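Local coordinates for oxidoreductase (Methanosarcina mazei, PDB 3KA7), which binds flavin-adenine dinucleotide and probably acts as an oxidoreductase of the flavin-containing amine oxidoreductase family, at residues A17-K21 with A22-V26; L414-M417 with S418-K422; E343-I346 with E347-L350; Y333-P336 with E337-K340. All coordinates share one frame; numbering follows the deposited sequence.

Interaction 1. Residues A17-K21 with A22-V26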
ATOM      1  N   ALA A  17       3.826 -19.158   1.434  1.00 11.12           N
ATOM      2  CA  ALA A  17       3.649 -19.611   2.823  1.00 12.06           C
ATOM      3  C   ALA A  17       2.383 -20.456   2.962  1.00 12.25           C
ATOM      4  O   ALA A  17       2.428 -21.559   3.521  1.00 12.72           O
ATOM      5  CB  ALA A  17       3.623 -18.433   3.789  1.00 11.19           C
ATOM      6  N   ARG A  18       1.259 -19.966   2.437  1.00 12.66           N
ATOM      7  CA  ARG A  18       0.010 -20.722   2.530  1.00 13.02           C
ATOM      8  C   ARG A  18       0.029 -22.012   1.701  1.00 12.98           C
ATOM      9  O   ARG A  18      -0.437 -23.057   2.161  1.00 13.03           O
ATOM     10  CB  ARG A  18      -1.192 -19.854   2.127  1.00 13.88           C
ATOM     11  CG  ARG A  18      -2.529 -20.597   2.193  1.00 16.55           C
ATOM     12  CD  ARG A  18      -2.963 -20.805   3.632  1.00 23.41           C
ATOM     13  NE  ARG A  18      -4.013 -21.816   3.746  1.00 27.59           N
ATOM     14  CZ  ARG A  18      -3.780 -23.123   3.847  1.00 30.21           C
ATOM     15  NH1 ARG A  18      -2.531 -23.584   3.855  1.00 30.49           N
ATOM     16  NH2 ARG A  18      -4.792 -23.971   3.945  1.00 30.95           N
ATOM     17  N   LEU A  19       0.546 -21.945   0.480  1.00 12.63           N
ATOM     18  CA  LEU A  19       0.576 -23.133  -0.383  1.00 13.94           C
ATOM     19  C   LEU A  19       1.470 -24.241   0.171  1.00 13.97           C
ATOM     20  O   LEU A  19       1.146 -25.427   0.061  1.00 13.87           O
ATOM     21  CB  LEU A  19       1.020 -22.784  -1.806  1.00 13.87           C
ATOM     22  CG  LEU A  19       0.010 -21.984  -2.616  1.00 16.05           C
ATOM     23  CD1 LEU A  19       0.687 -21.486  -3.883  1.00 17.73           C
ATOM     24  CD2 LEU A  19      -1.242 -22.811  -2.930  1.00 16.69           C
ATOM     25  N   SER A  20       2.600 -23.857   0.752  1.00 14.32           N
ATOM     26  CA  SER A  20       3.508 -24.856   1.328  1.00 15.52           C
ATOM     27  C   SER A  20       2.893 -25.510   2.570  1.00 16.08           C
ATOM     28  O   SER A  20       3.025 -26.715   2.791  1.00 16.11           O
ATOM     29  CB  SER A  20       4.879 -24.251   1.632  1.00 15.39           C
ATOM     30  OG  SER A  20       4.821 -23.283   2.652  1.00 16.04           O
ATOM     31  N   LYS A  21       2.218 -24.713   3.382  1.00 16.47           N
ATOM     32  CA  LYS A  21       1.507 -25.254   4.534  1.00 17.01           C
ATOM     33  C   LYS A  21       0.389 -26.189   4.083  1.00 17.11           C
ATOM     34  O   LYS A  21       0.077 -27.192   4.743  1.00 16.76           O
ATOM     35  CB  LYS A  21       0.922 -24.114   5.347  1.00 17.45           C
ATOM     36  CG  LYS A  21       0.409 -24.537   6.707  1.00 19.36           C
ATOM     37  CD  LYS A  21      -0.241 -23.369   7.405  1.00 23.08           C
ATOM     38  CE  LYS A  21      -1.185 -23.860   8.484  1.00 24.97           C
ATOM     39  NZ  LYS A  21      -0.451 -24.660   9.490  1.00 27.06           N
ATOM     40  N   ALA A  22      -0.215 -25.847   2.951  1.00 16.59           N
ATOM     41  CA  ALA A  22      -1.324 -26.595   2.375  1.00 16.82           C
ATOM     42  C   ALA A  22      -0.879 -27.920   1.753  1.00 16.91           C
ATOM     43  O   ALA A  22      -1.698 -28.667   1.222  1.00 17.29           O
ATOM     44  CB  ALA A  22      -2.034 -25.729   1.343  1.00 17.12           C
ATOM     45  N   GLY A  23       0.418 -28.214   1.819  1.00 16.89           N
ATOM     46  CA  GLY A  23       0.923 -29.504   1.360  1.00 17.32           C
ATOM     47  C   GLY A  23       1.441 -29.530  -0.065  1.00 17.66           C
ATOM     48  O   GLY A  23       1.641 -30.597  -0.633  1.00 17.30           O
ATOM     49  N   HIS A  24       1.666 -28.356  -0.650  1.00 17.72           N
ATOM     50  CA  HIS A  24       2.148 -28.293  -2.031  1.00 18.56           C
ATOM     51  C   HIS A  24       3.655 -28.044  -2.141  1.00 18.47           C
ATOM     52  O   HIS A  24       4.257 -27.433  -1.254  1.00 18.63           O
ATOM     53  CB  HIS A  24       1.343 -27.247  -2.810  1.00 18.58           C
ATOM     54  CG  HIS A  24      -0.129 -27.495  -2.761  1.00 19.53           C
ATOM     55  ND1 HIS A  24      -0.705 -28.642  -3.273  1.00 20.76           N
ATOM     56  CD2 HIS A  24      -1.139 -26.770  -2.225  1.00 19.66           C
ATOM     57  CE1 HIS A  24      -2.010 -28.601  -3.064  1.00 21.48           C
ATOM     58  NE2 HIS A  24      -2.296 -27.479  -2.425  1.00 21.36           N
ATOM     59  N   GLU A  25       4.270 -28.547  -3.213  1.00 18.58           N
ATOM     60  CA  GLU A  25       5.672 -28.250  -3.464  1.00 19.66           C
ATOM     61  C   GLU A  25       5.683 -26.854  -4.050  1.00 19.04           C
ATOM     62  O   GLU A  25       5.002 -26.611  -5.037  1.00 19.88           O
ATOM     63  CB  GLU A  25       6.277 -29.203  -4.495  1.00 20.05           C
ATOM     64  CG  GLU A  25       6.441 -30.653  -4.052  1.00 23.86           C
ATOM     65  CD  GLU A  25       7.275 -31.460  -5.043  1.00 28.73           C
ATOM     66  OE1 GLU A  25       7.941 -30.845  -5.915  1.00 30.88           O
ATOM     67  OE2 GLU A  25       7.277 -32.708  -4.943  1.00 31.99           O
ATOM     68  N   VAL A  26       6.441 -25.953  -3.445  1.00 18.50           N
ATOM     69  CA  VAL A  26       6.487 -24.564  -3.907  1.00 17.70           C
ATOM     70  C   VAL A  26       7.911 -24.068  -4.126  1.00 16.74           C
ATOM     71  O   VAL A  26       8.786 -24.233  -3.262  1.00 16.82           O
ATOM     72  CB  VAL A  26       5.762 -23.601  -2.923  1.00 18.10           C
ATOM     73  CG1 VAL A  26       4.343 -24.056  -2.660  1.00 19.03           C
ATOM     74  CG2 VAL A  26       6.523 -23.473  -1.619  1.00 19.63           C
TER
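Val26 points back at the last turn of the helix and divides its two methyls between neighbouring residues there. CG1 lies 3.7 Å from Leu19 CB, while CG2 comes equally near Ser20 CB. With CG anti to its own carbonyl carbon (chi1 -55°), His24 swings its ring over to Leu19. The two side chains slant across one another, Leu19 CD2 against His24 CD2 at 4.0 Å, and ring atom CD2 also comes within 3.5 Å of Leu19 O. Farther back in the helix, the Arg18 chain, bent at chi2, brings NH1 to 3.3 Å from the Ala22 methyl, the guanidinium inclined to it.

The backbone beneath is a Schellman motif. His24 N donates to Leu19 O (3.1 Å) and Gly23 N to Ser20 O (3.2 Å), with Gly23 at positive phi (95°) turning the chain out of the helix. His24 ND1 is held from outside by Met1 N.

All this is the helix-to-strand turn of the beta-alpha-beta unit formed by strand 2-6, helix 10-21 and strand 25-29 in the Rossmann-type sheet. Leu19, His24 and Val26 rest on Thr3 of strand 2-6, and Ala17 faces helix 195-208.

Interaction 2. Residues L414-M417 with S418-K422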
ATOM      1  N   LEU A 414      -6.128  -9.730   1.123  1.00 11.02           N
ATOM      2  CA  LEU A 414      -7.473 -10.167   0.731  1.00 11.60           C
ATOM      3  C   LEU A 414      -7.442 -10.874  -0.612  1.00 11.96           C
ATOM      4  O   LEU A 414      -8.076 -11.909  -0.793  1.00 11.80           O
ATOM      5  CB  LEU A 414      -8.443  -8.985   0.695  1.00 12.24           C
ATOM      6  CG  LEU A 414      -8.828  -8.419   2.060  1.00 12.86           C
ATOM      7  CD1 LEU A 414      -9.535  -7.066   1.924  1.00 13.97           C
ATOM      8  CD2 LEU A 414      -9.694  -9.413   2.827  1.00 15.68           C
ATOM      9  N   GLY A 415      -6.695 -10.313  -1.558  1.00 11.21           N
ATOM     10  CA  GLY A 415      -6.547 -10.943  -2.872  1.00 11.40           C
ATOM     11  C   GLY A 415      -5.908 -12.325  -2.805  1.00 11.43           C
ATOM     12  O   GLY A 415      -6.381 -13.261  -3.445  1.00 10.99           O
ATOM     13  N   VAL A 416      -4.831 -12.468  -2.037  1.00 11.03           N
ATOM     14  CA  VAL A 416      -4.179 -13.769  -1.913  1.00 11.84           C
ATOM     15  C   VAL A 416      -5.162 -14.767  -1.301  1.00 12.20           C
ATOM     16  O   VAL A 416      -5.273 -15.895  -1.770  1.00 11.68           O
ATOM     17  CB  VAL A 416      -2.884 -13.704  -1.060  1.00 11.97           C
ATOM     18  CG1 VAL A 416      -2.310 -15.099  -0.838  1.00 12.53           C
ATOM     19  CG2 VAL A 416      -1.845 -12.802  -1.731  1.00 12.22           C
HETATM   20  N   MSE A 417      -5.900 -14.334  -0.278  1.00 13.02           N
HETATM   21  CA  MSE A 417      -6.895 -15.209   0.358  1.00 14.24           C
HETATM   22  C   MSE A 417      -7.918 -15.692  -0.667  1.00 15.03           C
HETATM   23  O   MSE A 417      -8.322 -16.855  -0.660  1.00 15.55           O
HETATM   24  CB  MSE A 417      -7.608 -14.481   1.497  1.00 14.16           C
HETATM   25  CG  MSE A 417      -6.732 -14.194   2.707  1.00 16.19           C
HETATM   26 SE   MSE A 417      -7.706 -13.076   3.976  1.00 24.63          SE
HETATM   27  CE  MSE A 417      -6.665 -13.435   5.592  1.00 24.13           C
ATOM     28  N   SER A 418      -8.328 -14.799  -1.561  1.00 15.12           N
ATOM     29  CA  SER A 418      -9.300 -15.150  -2.600  1.00 15.52           C
ATOM     30  C   SER A 418      -8.782 -16.254  -3.524  1.00 15.56           C
ATOM     31  O   SER A 418      -9.489 -17.221  -3.834  1.00 15.19           O
ATOM     32  CB  SER A 418      -9.685 -13.904  -3.404  1.00 15.85           C
ATOM     33  OG  SER A 418     -10.518 -14.253  -4.492  1.00 18.45           O
ATOM     34  N   VAL A 419      -7.533 -16.116  -3.955  1.00 15.11           N
ATOM     35  CA  VAL A 419      -6.893 -17.117  -4.794  1.00 15.30           C
ATOM     36  C   VAL A 419      -6.781 -18.449  -4.065  1.00 16.40           C
ATOM     37  O   VAL A 419      -7.096 -19.506  -4.621  1.00 16.05           O
ATOM     38  CB  VAL A 419      -5.505 -16.650  -5.234  1.00 15.21           C
ATOM     39  CG1 VAL A 419      -4.711 -17.786  -5.829  1.00 14.18           C
ATOM     40  CG2 VAL A 419      -5.639 -15.492  -6.223  1.00 14.97           C
HETATM   41  N   MSE A 420      -6.323 -18.397  -2.822  1.00 16.98           N
HETATM   42  CA  MSE A 420      -6.148 -19.614  -2.035  1.00 18.36           C
HETATM   43  C   MSE A 420      -7.476 -20.366  -1.917  1.00 18.52           C
HETATM   44  O   MSE A 420      -7.513 -21.590  -2.019  1.00 18.81           O
HETATM   45  CB  MSE A 420      -5.616 -19.270  -0.645  1.00 17.99           C
HETATM   46  CG  MSE A 420      -4.239 -18.600  -0.635  1.00 20.70           C
HETATM   47 SE   MSE A 420      -2.818 -19.721  -1.346  1.00 25.60          SE
HETATM   48  CE  MSE A 420      -2.564 -18.877  -3.106  1.00 23.38           C
ATOM     49  N   GLU A 421      -8.560 -19.631  -1.702  1.00 19.36           N
ATOM     50  CA  GLU A 421      -9.880 -20.244  -1.562  1.00 20.09           C
ATOM     51  C   GLU A 421     -10.309 -20.880  -2.876  1.00 20.15           C
ATOM     52  O   GLU A 421     -10.953 -21.933  -2.896  1.00 19.96           O
ATOM     53  CB  GLU A 421     -10.901 -19.205  -1.103  1.00 20.66           C
ATOM     54  CG  GLU A 421     -10.612 -18.642   0.292  1.00 23.65           C
ATOM     55  CD  GLU A 421     -11.304 -17.314   0.564  1.00 28.35           C
ATOM     56  OE1 GLU A 421     -12.262 -16.968  -0.161  1.00 30.84           O
ATOM     57  OE2 GLU A 421     -10.883 -16.607   1.511  1.00 31.48           O
ATOM     58  N   LYS A 422      -9.938 -20.242  -3.979  1.00 19.62           N
ATOM     59  CA  LYS A 422     -10.247 -20.776  -5.296  1.00 20.12           C
ATOM     60  C   LYS A 422      -9.457 -22.047  -5.561  1.00 20.05           C
ATOM     61  O   LYS A 422     -10.027 -23.028  -6.050  1.00 20.59           O
ATOM     62  CB  LYS A 422      -9.967 -19.730  -6.386  1.00 19.69           C
ATOM     63  CG  LYS A 422     -11.020 -18.634  -6.459  1.00 21.14           C
ATOM     64  CD  LYS A 422     -10.651 -17.550  -7.471  1.00 20.37           C
ATOM     65  CE  LYS A 422     -11.738 -16.483  -7.540  1.00 22.33           C
ATOM     66  NZ  LYS A 422     -11.416 -15.440  -8.549  1.00 22.24           N
TER
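The carboxylate of Glu421 folds back against the carbonyl of Met417: Met417 O sits well out of the carboxylate plane, over one flat side, 3.3 Å from Glu421 CD. Glu421 OE2 also comes to 3.9 Å from Met417 CB, at the start of that residue's extended selenomethionine chain. Both oxygens are acceptors, so OE2 and Met417 O share no proton. That carbonyl already receives the N-H of Glu421 at 3.0 Å, and the CG anti to the Glu421 carbonyl carbon (chi1 -64°) is what lays the chain back along the preceding turn.

These are the closing turns of helix 408-421, whose first turn contains Val409, an FAD-binding residue, and which runs alongside helix 10-21 of the dinucleotide-binding unit. Regular i to i+4 bonds run through it, and the one from Met420 N to Val416 O is short and straight at 2.9 Å with an N-H...O angle of 168°.

Val416 and Met420 leave the helix on the face turned to helix 10-21, side by side and pointing the same way, with Val416 CG1 4.0 Å from Met420 CG. Chi1 of Met420 (-62°) brings CG to 3.1 Å from Val416 O; the bend at chi2 then turns the selenium. Both touch Ser15. On another face Val419 leans on Val397 and Tyr395, whereas Met417 turns to Phe68 and Glu71 of helix 64-71.

Interaction 3. Residues E343-I346 with E347-L350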
ATOM      1  N   GLU A 343      11.110  16.506 -10.551  1.00 17.68           N
ATOM      2  CA  GLU A 343      11.985  17.487  -9.917  1.00 18.00           C
ATOM      3  C   GLU A 343      11.188  18.612  -9.259  1.00 17.32           C
ATOM      4  O   GLU A 343      11.427  18.966  -8.107  1.00 17.07           O
ATOM      5  CB  GLU A 343      12.997  18.056 -10.927  1.00 18.97           C
ATOM      6  CG  GLU A 343      14.012  17.031 -11.412  1.00 23.04           C
ATOM      7  CD  GLU A 343      15.242  17.678 -12.027  1.00 28.83           C
ATOM      8  OE1 GLU A 343      15.684  18.732 -11.512  1.00 32.29           O
ATOM      9  OE2 GLU A 343      15.764  17.138 -13.024  1.00 32.34           O
ATOM     10  N   SER A 344      10.217  19.168  -9.966  1.00 16.71           N
ATOM     11  CA  SER A 344       9.455  20.260  -9.372  1.00 16.49           C
ATOM     12  C   SER A 344       8.505  19.772  -8.278  1.00 15.23           C
ATOM     13  O   SER A 344       8.255  20.483  -7.305  1.00 14.41           O
ATOM     14  CB  SER A 344       8.710  21.070 -10.432  1.00 17.15           C
ATOM     15  OG  SER A 344       7.835  20.258 -11.169  1.00 21.47           O
ATOM     16  N   GLU A 345       7.985  18.557  -8.436  1.00 13.75           N
ATOM     17  CA  GLU A 345       7.154  17.949  -7.386  1.00 13.05           C
ATOM     18  C   GLU A 345       7.943  17.820  -6.080  1.00 12.82           C
ATOM     19  O   GLU A 345       7.455  18.154  -5.008  1.00 11.78           O
ATOM     20  CB  GLU A 345       6.624  16.584  -7.833  1.00 13.38           C
ATOM     21  CG  GLU A 345       5.696  16.655  -9.049  1.00 13.34           C
ATOM     22  CD  GLU A 345       4.345  17.276  -8.726  1.00 15.43           C
ATOM     23  OE1 GLU A 345       3.600  16.697  -7.909  1.00 13.66           O
ATOM     24  OE2 GLU A 345       4.013  18.341  -9.301  1.00 15.80           O
ATOM     25  N   ILE A 346       9.169  17.331  -6.191  1.00 13.21           N
ATOM     26  CA  ILE A 346      10.047  17.185  -5.041  1.00 14.34           C
ATOM     27  C   ILE A 346      10.321  18.542  -4.395  1.00 14.64           C
ATOM     28  O   ILE A 346      10.266  18.691  -3.165  1.00 15.04           O
ATOM     29  CB  ILE A 346      11.372  16.508  -5.448  1.00 14.24           C
ATOM     30  CG1 ILE A 346      11.116  15.051  -5.814  1.00 14.87           C
ATOM     31  CG2 ILE A 346      12.383  16.596  -4.319  1.00 15.41           C
ATOM     32  CD1 ILE A 346      12.269  14.394  -6.549  1.00 14.78           C
ATOM     33  N   GLU A 347      10.591  19.545  -5.224  1.00 15.57           N
ATOM     34  CA  GLU A 347      10.843  20.890  -4.717  1.00 16.43           C
ATOM     35  C   GLU A 347       9.685  21.351  -3.838  1.00 15.93           C
ATOM     36  O   GLU A 347       9.892  21.960  -2.793  1.00 15.23           O
ATOM     37  CB  GLU A 347      11.019  21.887  -5.865  1.00 17.44           C
ATOM     38  CG  GLU A 347      12.255  21.686  -6.728  1.00 22.19           C
ATOM     39  CD  GLU A 347      12.202  22.517  -8.018  1.00 27.54           C
ATOM     40  OE1 GLU A 347      11.663  23.648  -7.986  1.00 30.18           O
ATOM     41  OE2 GLU A 347      12.691  22.040  -9.068  1.00 30.78           O
HETATM   42  N   MSE A 348       8.461  21.073  -4.275  1.00 14.98           N
HETATM   43  CA  MSE A 348       7.296  21.517  -3.529  1.00 15.07           C
HETATM   44  C   MSE A 348       7.192  20.803  -2.192  1.00 14.20           C
HETATM   45  O   MSE A 348       6.816  21.410  -1.183  1.00 14.27           O
HETATM   46  CB  MSE A 348       6.033  21.301  -4.353  1.00 15.23           C
HETATM   47  CG  MSE A 348       5.849  22.347  -5.415  1.00 19.20           C
HETATM   48 SE   MSE A 348       4.319  21.848  -6.492  1.00 27.69          SE
HETATM   49  CE  MSE A 348       5.238  21.412  -8.148  1.00 27.62           C
ATOM     50  N   GLY A 349       7.520  19.514  -2.181  1.00 13.64           N
ATOM     51  CA  GLY A 349       7.507  18.739  -0.943  1.00 13.09           C
ATOM     52  C   GLY A 349       8.517  19.294   0.052  1.00 13.41           C
ATOM     53  O   GLY A 349       8.249  19.400   1.251  1.00 12.72           O
ATOM     54  N   LEU A 350       9.688  19.642  -0.458  1.00 13.74           N
ATOM     55  CA  LEU A 350      10.751  20.206   0.375  1.00 15.14           C
ATOM     56  C   LEU A 350      10.345  21.532   1.007  1.00 15.40           C
ATOM     57  O   LEU A 350      10.696  21.815   2.170  1.00 16.54           O
ATOM     58  CB  LEU A 350      12.030  20.356  -0.442  1.00 15.04           C
ATOM     59  CG  LEU A 350      12.688  19.028  -0.810  1.00 16.10           C
ATOM     60  CD1 LEU A 350      13.946  19.272  -1.622  1.00 16.46           C
ATOM     61  CD2 LEU A 350      13.022  18.243   0.440  1.00 16.73           C
TER
HETATM   62  O   HOH W   1       8.284  23.389  -7.829  1.00 27.55           O
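Ile346 and Leu350 make the apolar part of this helical contact. One turn apart and pointing the same way, they lie side by side with Ile346 CG2 4.1 Å from Leu350 CD1. That branch, the one anti to the backbone N of Ile346, leans along the helix toward Leu350.

Methyl-to-oxygen packing is the second kind. The Met348 chain runs out extended and then bends at chi3 (-111°), bringing CE back over the preceding turn. There it touches Ser344 O at 3.3 Å and Glu345 OE2 at 3.5 Å. The Glu345 carboxylate has a stronger partner outside, a salt bridge from OE2 to Arg306, so the selenomethionine methyl packs beside an ion pair.

Among polar contacts, Ser344 O receives Met348 N (3.1 Å) and also a water at 3.0 Å, which reaches Glu347 OE1 only weakly. Glu347 lays its chain back along the turn, with CG 3.2 Å from Glu343 O, and its OE2 stays 5.1 Å from Glu343 OE1, like charges on the exposed side.

Main-chain i to i+4 bonds connect the two turns. The result is an amphipathic helix, 342-356: Ile346 touches Ile282 of strand 280-288 and Ile367 of strand 362-370, and Leu350 touches Val364 of the latter. It is the helical connection of a beta-alpha-beta crossover between the parallel strands 326-334 and 362-370, with 280-288 between them in the sheet.

Interaction 4. Residues Y333-P336 with E337-K340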
ATOM      1  N   TYR A 333       1.304  12.295  -2.831  1.00  7.36           N
ATOM      2  CA  TYR A 333       0.672  11.856  -4.060  1.00  7.68           C
ATOM      3  C   TYR A 333       1.300  12.572  -5.255  1.00  7.56           C
ATOM      4  O   TYR A 333       1.572  13.760  -5.177  1.00  7.75           O
ATOM      5  CB  TYR A 333      -0.823  12.213  -3.979  1.00  8.04           C
ATOM      6  CG  TYR A 333      -1.555  12.317  -5.302  1.00 10.72           C
ATOM      7  CD1 TYR A 333      -1.928  11.180  -5.998  1.00 12.86           C
ATOM      8  CD2 TYR A 333      -1.884  13.558  -5.849  1.00 14.54           C
ATOM      9  CE1 TYR A 333      -2.601  11.267  -7.209  1.00 14.87           C
ATOM     10  CE2 TYR A 333      -2.572  13.653  -7.059  1.00 16.73           C
ATOM     11  CZ  TYR A 333      -2.923  12.500  -7.728  1.00 16.64           C
ATOM     12  OH  TYR A 333      -3.605  12.556  -8.926  1.00 20.02           O
ATOM     13  N   VAL A 334       1.528  11.841  -6.346  1.00  8.31           N
ATOM     14  CA  VAL A 334       1.925  12.440  -7.631  1.00  9.44           C
ATOM     15  C   VAL A 334       0.901  12.052  -8.693  1.00 10.03           C
ATOM     16  O   VAL A 334       0.641  10.864  -8.912  1.00  9.52           O
ATOM     17  CB  VAL A 334       3.347  11.981  -8.080  1.00  9.46           C
ATOM     18  CG1 VAL A 334       3.719  12.543  -9.448  1.00 11.11           C
ATOM     19  CG2 VAL A 334       4.376  12.414  -7.065  1.00  9.52           C
ATOM     20  N   ALA A 335       0.316  13.059  -9.332  1.00 11.39           N
ATOM     21  CA  ALA A 335      -0.636  12.831 -10.431  1.00 13.09           C
ATOM     22  C   ALA A 335       0.103  12.262 -11.647  1.00 14.28           C
ATOM     23  O   ALA A 335       1.252  12.619 -11.904  1.00 13.58           O
ATOM     24  CB  ALA A 335      -1.318  14.146 -10.784  1.00 13.04           C
ATOM     25  N   PRO A 336      -0.552  11.361 -12.402  1.00 15.80           N
ATOM     26  CA  PRO A 336       0.083  10.800 -13.587  1.00 16.76           C
ATOM     27  C   PRO A 336       0.729  11.867 -14.490  1.00 17.36           C
ATOM     28  O   PRO A 336       1.841  11.646 -14.967  1.00 17.82           O
ATOM     29  CB  PRO A 336      -1.073  10.083 -14.292  1.00 17.26           C
ATOM     30  CG  PRO A 336      -1.953   9.642 -13.163  1.00 17.60           C
ATOM     31  CD  PRO A 336      -1.873  10.761 -12.138  1.00 16.46           C
ATOM     32  N   GLU A 337       0.071  13.018 -14.677  1.00 18.21           N
ATOM     33  CA  GLU A 337       0.593  14.095 -15.557  1.00 19.12           C
ATOM     34  C   GLU A 337       1.863  14.733 -15.036  1.00 18.51           C
ATOM     35  O   GLU A 337       2.576  15.412 -15.773  1.00 18.22           O
ATOM     36  CB  GLU A 337      -0.399  15.252 -15.695  1.00 19.94           C
ATOM     37  CG  GLU A 337      -1.832  14.868 -15.747  1.00 23.68           C
ATOM     38  CD  GLU A 337      -2.375  14.594 -14.377  1.00 24.94           C
ATOM     39  OE1 GLU A 337      -2.740  15.562 -13.667  1.00 27.07           O
ATOM     40  OE2 GLU A 337      -2.441  13.408 -14.028  1.00 27.20           O
ATOM     41  N   ASN A 338       2.119  14.557 -13.745  1.00 17.63           N
ATOM     42  CA  ASN A 338       3.261  15.202 -13.127  1.00 16.85           C
ATOM     43  C   ASN A 338       4.445  14.256 -12.915  1.00 16.20           C
ATOM     44  O   ASN A 338       5.505  14.674 -12.465  1.00 16.22           O
ATOM     45  CB  ASN A 338       2.839  15.886 -11.825  1.00 16.82           C
ATOM     46  CG  ASN A 338       1.982  17.114 -12.075  1.00 18.33           C
ATOM     47  OD1 ASN A 338       2.189  17.833 -13.062  1.00 20.71           O
ATOM     48  ND2 ASN A 338       1.021  17.361 -11.199  1.00 16.95           N
ATOM     49  N   VAL A 339       4.278  12.988 -13.266  1.00 15.87           N
ATOM     50  CA  VAL A 339       5.398  12.054 -13.185  1.00 16.35           C
ATOM     51  C   VAL A 339       6.578  12.531 -14.035  1.00 16.48           C
ATOM     52  O   VAL A 339       7.741  12.321 -13.678  1.00 16.52           O
ATOM     53  CB  VAL A 339       4.988  10.614 -13.585  1.00 15.91           C
ATOM     54  CG1 VAL A 339       6.207   9.739 -13.740  1.00 16.95           C
ATOM     55  CG2 VAL A 339       4.070  10.047 -12.547  1.00 16.83           C
ATOM     56  N   LYS A 340       6.271  13.177 -15.158  1.00 16.64           N
ATOM     57  CA  LYS A 340       7.305  13.759 -16.008  1.00 17.66           C
ATOM     58  C   LYS A 340       7.971  14.967 -15.345  1.00 17.43           C
ATOM     59  O   LYS A 340       9.045  15.401 -15.772  1.00 17.67           O
ATOM     60  CB  LYS A 340       6.729  14.135 -17.386  1.00 17.75           C
ATOM     61  CG  LYS A 340       5.875  15.398 -17.398  1.00 19.36           C
ATOM     62  CD  LYS A 340       5.320  15.687 -18.792  1.00 23.61           C
ATOM     63  CE  LYS A 340       4.279  14.645 -19.169  1.00 25.98           C
ATOM     64  NZ  LYS A 340       3.489  15.004 -20.393  1.00 30.38           N
TER
HETATM   65  O   HOH W   2       1.025  15.859  -8.748  1.00 13.14           O
HETATM   66  O   HOH W   3       3.804  12.466 -16.685  1.00 20.81           O
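Two overlapping beta turns, Ala335-Asn338 and Pro336-Val339, carry the chain off strand 326-334 toward helix 342-356. The first is closed by Asn338 N to Ala335 O at 2.8 Å, the second by Val339 N to Pro336 O at 3.3 Å. In both the donor stands well above the carbonyl plane, so neither bond lies along a carbonyl lone pair; Val339 N adds a weak second bond to Ala335 O.

Glu337 shapes the outer side. Its chain bends at chi2 (80°) and runs back alongside Pro336, where OE2 lies 3.3 Å from the ring carbon Pro336 CD. Both carboxylate oxygens also come up to the Ala335 methyl, OE1 at 3.5 Å. On the side facing strand 280-288, Val334 CG1 meets Val339 CG2 at 4.0 Å, and both valines rest on Ala280.

Two waters add bridges. One accepts from Ala335 N and from Asn338 ND2 (2.9 Å), linking the amide side chain to the backbone at Ala335. The other donates to Pro336 O (2.7 Å) and takes the N-H of Lys340. Consecutive turns of this kind make the strand-to-helix connection of an alpha/beta unit, here from strand 326-334 to helix 342-356.

In the fold
Interactions 1 and 2 lie at the Rossmann-type, FAD-binding part of the fold, with centres 14 Å apart. They meet where Met420 SE packs on Arg18 CG and Leu19 CD2, so helices 10-21 and 408-421 pack directly on each other there. Interactions 3 and 4 lie on the opposite side of the chain's centre and follow one another along a single strand-turn-helix path, touching where Glu345 OE2 packs against Asn338 CG. Interactions 2 and 3 are regular helix; interaction 1 ends a helix with the i+5 and i+3 bonds of a Schellman motif, while interaction 4 has i+3 turn bonds. Interaction 4 is the surface contact, the others partly buried; all four have an apolar pair, and waters join interactions 3 and 4.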